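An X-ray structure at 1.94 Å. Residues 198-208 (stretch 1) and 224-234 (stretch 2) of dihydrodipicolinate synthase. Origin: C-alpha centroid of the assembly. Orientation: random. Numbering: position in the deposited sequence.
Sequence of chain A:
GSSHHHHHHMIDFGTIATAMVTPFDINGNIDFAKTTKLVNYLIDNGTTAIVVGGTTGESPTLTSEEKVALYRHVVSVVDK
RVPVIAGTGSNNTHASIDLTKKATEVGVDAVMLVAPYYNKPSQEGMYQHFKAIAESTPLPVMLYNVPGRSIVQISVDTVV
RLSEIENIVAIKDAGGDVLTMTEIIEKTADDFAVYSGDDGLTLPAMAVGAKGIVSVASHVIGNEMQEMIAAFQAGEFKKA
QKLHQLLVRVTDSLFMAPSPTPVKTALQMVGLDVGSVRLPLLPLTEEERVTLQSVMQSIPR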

# COMPACT_ATOMS: atom_id res chain seq x y z
N ASP A 198 9.54 16.72 3.71
CA ASP A 198 10.56 15.67 3.85
C ASP A 198 11.94 16.16 3.40
O ASP A 198 12.11 16.60 2.26
CB ASP A 198 10.15 14.43 3.07
CG ASP A 198 8.95 13.74 3.69
OD1 ASP A 198 9.10 13.18 4.79
OD2 ASP A 198 7.85 13.80 3.09
N ASP A 199 12.91 16.03 4.29
CA ASP A 199 14.27 16.52 4.05
C ASP A 199 14.87 16.01 2.75
O ASP A 199 15.43 16.78 1.97
CB ASP A 199 15.17 16.14 5.23
CG ASP A 199 15.03 17.10 6.39
OD1 ASP A 199 15.28 18.30 6.16
OD2 ASP A 199 14.65 16.66 7.50
N GLY A 200 14.75 14.70 2.52
CA GLY A 200 15.31 14.08 1.33
C GLY A 200 14.76 14.66 0.03
O GLY A 200 15.45 14.66 -0.99
N LEU A 201 13.52 15.13 0.06
CA LEU A 201 12.90 15.71 -1.13
C LEU A 201 13.17 17.19 -1.35
O LEU A 201 12.66 17.76 -2.31
CB LEU A 201 11.38 15.48 -1.10
CG LEU A 201 10.97 14.01 -1.20
CD1 LEU A 201 9.46 13.89 -1.38
CD2 LEU A 201 11.70 13.31 -2.34
N THR A 202 13.97 17.83 -0.49
CA THR A 202 14.21 19.27 -0.61
C THR A 202 14.58 19.67 -2.05
O THR A 202 13.93 20.52 -2.67
CB THR A 202 15.32 19.75 0.34
OG1 THR A 202 14.96 19.44 1.70
CG2 THR A 202 15.54 21.26 0.20
N LEU A 203 15.63 19.03 -2.57
CA LEU A 203 16.16 19.38 -3.89
C LEU A 203 15.17 19.12 -5.05
O LEU A 203 14.87 20.04 -5.80
CB LEU A 203 17.52 18.70 -4.14
CG LEU A 203 18.62 19.64 -4.64
CD1 LEU A 203 18.76 20.87 -3.73
CD2 LEU A 203 19.96 18.92 -4.77
N PRO A 204 14.66 17.88 -5.18
CA PRO A 204 13.66 17.65 -6.23
C PRO A 204 12.37 18.47 -6.07
O PRO A 204 11.76 18.84 -7.07
CB PRO A 204 13.38 16.14 -6.14
CG PRO A 204 13.82 15.74 -4.78
CD PRO A 204 14.97 16.65 -4.44
N ALA A 205 11.96 18.76 -4.84
CA ALA A 205 10.80 19.63 -4.61
C ALA A 205 11.07 21.07 -5.07
O ALA A 205 10.24 21.69 -5.73
CB ALA A 205 10.40 19.61 -3.14
N MET A 206 12.23 21.60 -4.72
CA MET A 206 12.63 22.92 -5.18
C MET A 206 12.79 22.96 -6.71
O MET A 206 12.44 23.96 -7.34
CB MET A 206 13.90 23.38 -4.45
CG MET A 206 13.62 23.69 -2.98
SD MET A 206 15.04 24.35 -2.09
CE MET A 206 15.03 26.03 -2.69
N ALA A 207 13.26 21.87 -7.31
CA ALA A 207 13.38 21.80 -8.77
C ALA A 207 12.06 22.03 -9.49
O ALA A 207 12.05 22.64 -10.55
CB ALA A 207 13.99 20.47 -9.20
N VAL A 208 10.95 21.57 -8.90
CA VAL A 208 9.62 21.78 -9.48
C VAL A 208 8.91 23.05 -8.99
O VAL A 208 7.76 23.31 -9.38
CB VAL A 208 8.69 20.53 -9.28
CG1 VAL A 208 9.35 19.28 -9.85
CG2 VAL A 208 8.33 20.31 -7.80
N GLU A 224 25.12 22.61 5.99
CA GLU A 224 25.25 21.80 4.78
C GLU A 224 24.03 21.99 3.84
O GLU A 224 24.19 22.17 2.63
CB GLU A 224 25.42 20.32 5.13
CG GLU A 224 26.78 19.97 5.75
CD GLU A 224 26.90 20.27 7.25
OE1 GLU A 224 25.99 20.88 7.84
OE2 GLU A 224 27.93 19.89 7.84
N MET A 225 22.84 21.99 4.42
CA MET A 225 21.60 22.22 3.66
C MET A 225 21.56 23.63 3.07
O MET A 225 21.08 23.83 1.96
CB MET A 225 20.38 22.01 4.56
CG MET A 225 20.19 20.59 5.04
SD MET A 225 18.84 20.44 6.22
CE MET A 225 17.46 20.90 5.18
N GLN A 226 22.05 24.61 3.83
CA GLN A 226 22.15 25.99 3.35
C GLN A 226 23.05 26.06 2.11
O GLN A 226 22.70 26.68 1.10
CB GLN A 226 22.66 26.89 4.46
CG GLN A 226 22.74 28.36 4.13
CD GLN A 226 23.15 29.19 5.33
OE1 GLN A 226 24.31 29.17 5.75
NE2 GLN A 226 22.20 29.89 5.92
N GLU A 227 24.21 25.41 2.17
CA GLU A 227 25.15 25.38 1.04
C GLU A 227 24.57 24.59 -0.14
O GLU A 227 24.78 24.96 -1.29
CB GLU A 227 26.49 24.77 1.48
CG GLU A 227 27.56 24.66 0.38
CD GLU A 227 28.26 25.97 0.08
OE1 GLU A 227 29.04 26.01 -0.90
OE2 GLU A 227 28.05 26.97 0.79
N MET A 228 23.86 23.50 0.14
CA MET A 228 23.17 22.72 -0.88
C MET A 228 22.19 23.58 -1.68
O MET A 228 22.18 23.55 -2.91
CB MET A 228 22.43 21.53 -0.25
CG MET A 228 21.84 20.57 -1.27
SD MET A 228 20.70 19.38 -0.57
CE MET A 228 19.36 20.42 0.03
N ILE A 229 21.36 24.34 -0.97
CA ILE A 229 20.35 25.19 -1.59
C ILE A 229 20.98 26.34 -2.38
O ILE A 229 20.51 26.67 -3.46
CB ILE A 229 19.34 25.72 -0.54
CG1 ILE A 229 18.48 24.55 -0.02
CG2 ILE A 229 18.45 26.83 -1.13
CD1 ILE A 229 17.58 24.92 1.12
N ALA A 230 22.05 26.94 -1.84
CA ALA A 230 22.77 28.01 -2.54
C ALA A 230 23.39 27.48 -3.84
O ALA A 230 23.28 28.11 -4.89
CB ALA A 230 23.84 28.58 -1.64
N ALA A 231 24.02 26.32 -3.77
CA ALA A 231 24.58 25.65 -4.94
C ALA A 231 23.50 25.33 -5.97
O ALA A 231 23.68 25.57 -7.17
CB ALA A 231 25.31 24.40 -4.53
N PHE A 232 22.39 24.77 -5.50
CA PHE A 232 21.27 24.46 -6.38
C PHE A 232 20.73 25.70 -7.08
O PHE A 232 20.61 25.72 -8.30
CB PHE A 232 20.14 23.79 -5.61
CG PHE A 232 19.03 23.32 -6.50
CD1 PHE A 232 19.19 22.18 -7.27
CD2 PHE A 232 17.86 24.05 -6.61
CE1 PHE A 232 18.18 21.75 -8.11
CE2 PHE A 232 16.84 23.62 -7.45
CZ PHE A 232 17.01 22.48 -8.20
N GLN A 233 20.40 26.72 -6.30
CA GLN A 233 19.85 27.97 -6.83
C GLN A 233 20.82 28.65 -7.79
O GLN A 233 20.40 29.31 -8.73
CB GLN A 233 19.44 28.91 -5.69
CG GLN A 233 18.14 28.49 -4.98
CD GLN A 233 17.75 29.39 -3.81
OE1 GLN A 233 18.61 29.94 -3.11
NE2 GLN A 233 16.45 29.56 -3.61
N ALA A 234 22.12 28.48 -7.56
CA ALA A 234 23.15 28.99 -8.47
C ALA A 234 23.21 28.18 -9.77
O ALA A 234 23.61 28.69 -10.82
CB ALA A 234 24.50 28.98 -7.78

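Stretch 1 opens with a short 3-10 segment, Asp-199 to Leu-201, and runs on into a helix from Thr-202 to Ala-207. Stretch 2 is helical throughout. The two helices run in roughly the same direction, their axes inclined at 32° and 11.0 Å apart at closest approach. The backbones come nearest where the CA of Leu-203 lies 7.5 Å from the CA of Ile-229, and the space between is filled by side chains. Backbone hydrogen bonds run within each helix, for example Met-206 N to Thr-202 O at 2.9 Å and Phe-232 N to Met-228 O at 2.9 Å. The passage from 3-10 turn to helix is secured at Asp-199 O, which accepts both Thr-202 N (3.0 Å) and Thr-202 OG1 (2.7 Å).

No hydrogen bond crosses between the stretches, so the contact rests on the packing of largely apolar side chains. Met-225, Met-228, Ile-229 and Phe-232 recur at intervals of three and four residues, which places them along one side of their helix; Thr-202, Leu-203, Met-206 and Ala-207 answer from the other.

Phe-232 has the largest area covered by the opposing stretch; its wide apolar ring can reach several residues at once. With chi1 in t, it carries its ring across to Leu-203, whose CG lies 3.7 Å from Phe-232 CD1, and to Ala-207, whose CA approaches Phe-232 CZ to 3.7 Å at the ring edge. The short side chain of Ala-207 suits this place, since its CB is itself only 3.8 Å from Phe-232 CZ. Met-206 adds a looser contact, CB to Phe-232 CE2 at 4.2 Å. Leu-203 points sideways at CB, but its branched end comes nearer and meets both this ring and Met-228.

Methionine serves well in such an interface because its unbranched, flexible chain can deliver a terminal methyl some way from its own backbone. Met-206 brings CE to 3.8 Å from CG2 of Ile-229, whose beta branch offers that methyl, and also to 3.9 Å from Gln-233 NE2, a van der Waals contact with an otherwise exposed residue. From the other helix, Met-228 sets CE 3.8 Å from Leu-203 CD1 and 3.9 Å from Thr-202 CG2. Thr-202 thus plays two parts: its hydroxyl donates to the carbonyl of Asp-199, while its methyl joins the apolar contact.

Toward the start of both stretches, Met-225 CE lies 3.5 Å from Asp-199 OD1. A methyl beside a carboxylate makes no hydrogen bond here, but both oxygens of Asp-199 are hydrogen-bonded elsewhere in the structure, so the buried acid does not depend on Met-225 for its polar partners.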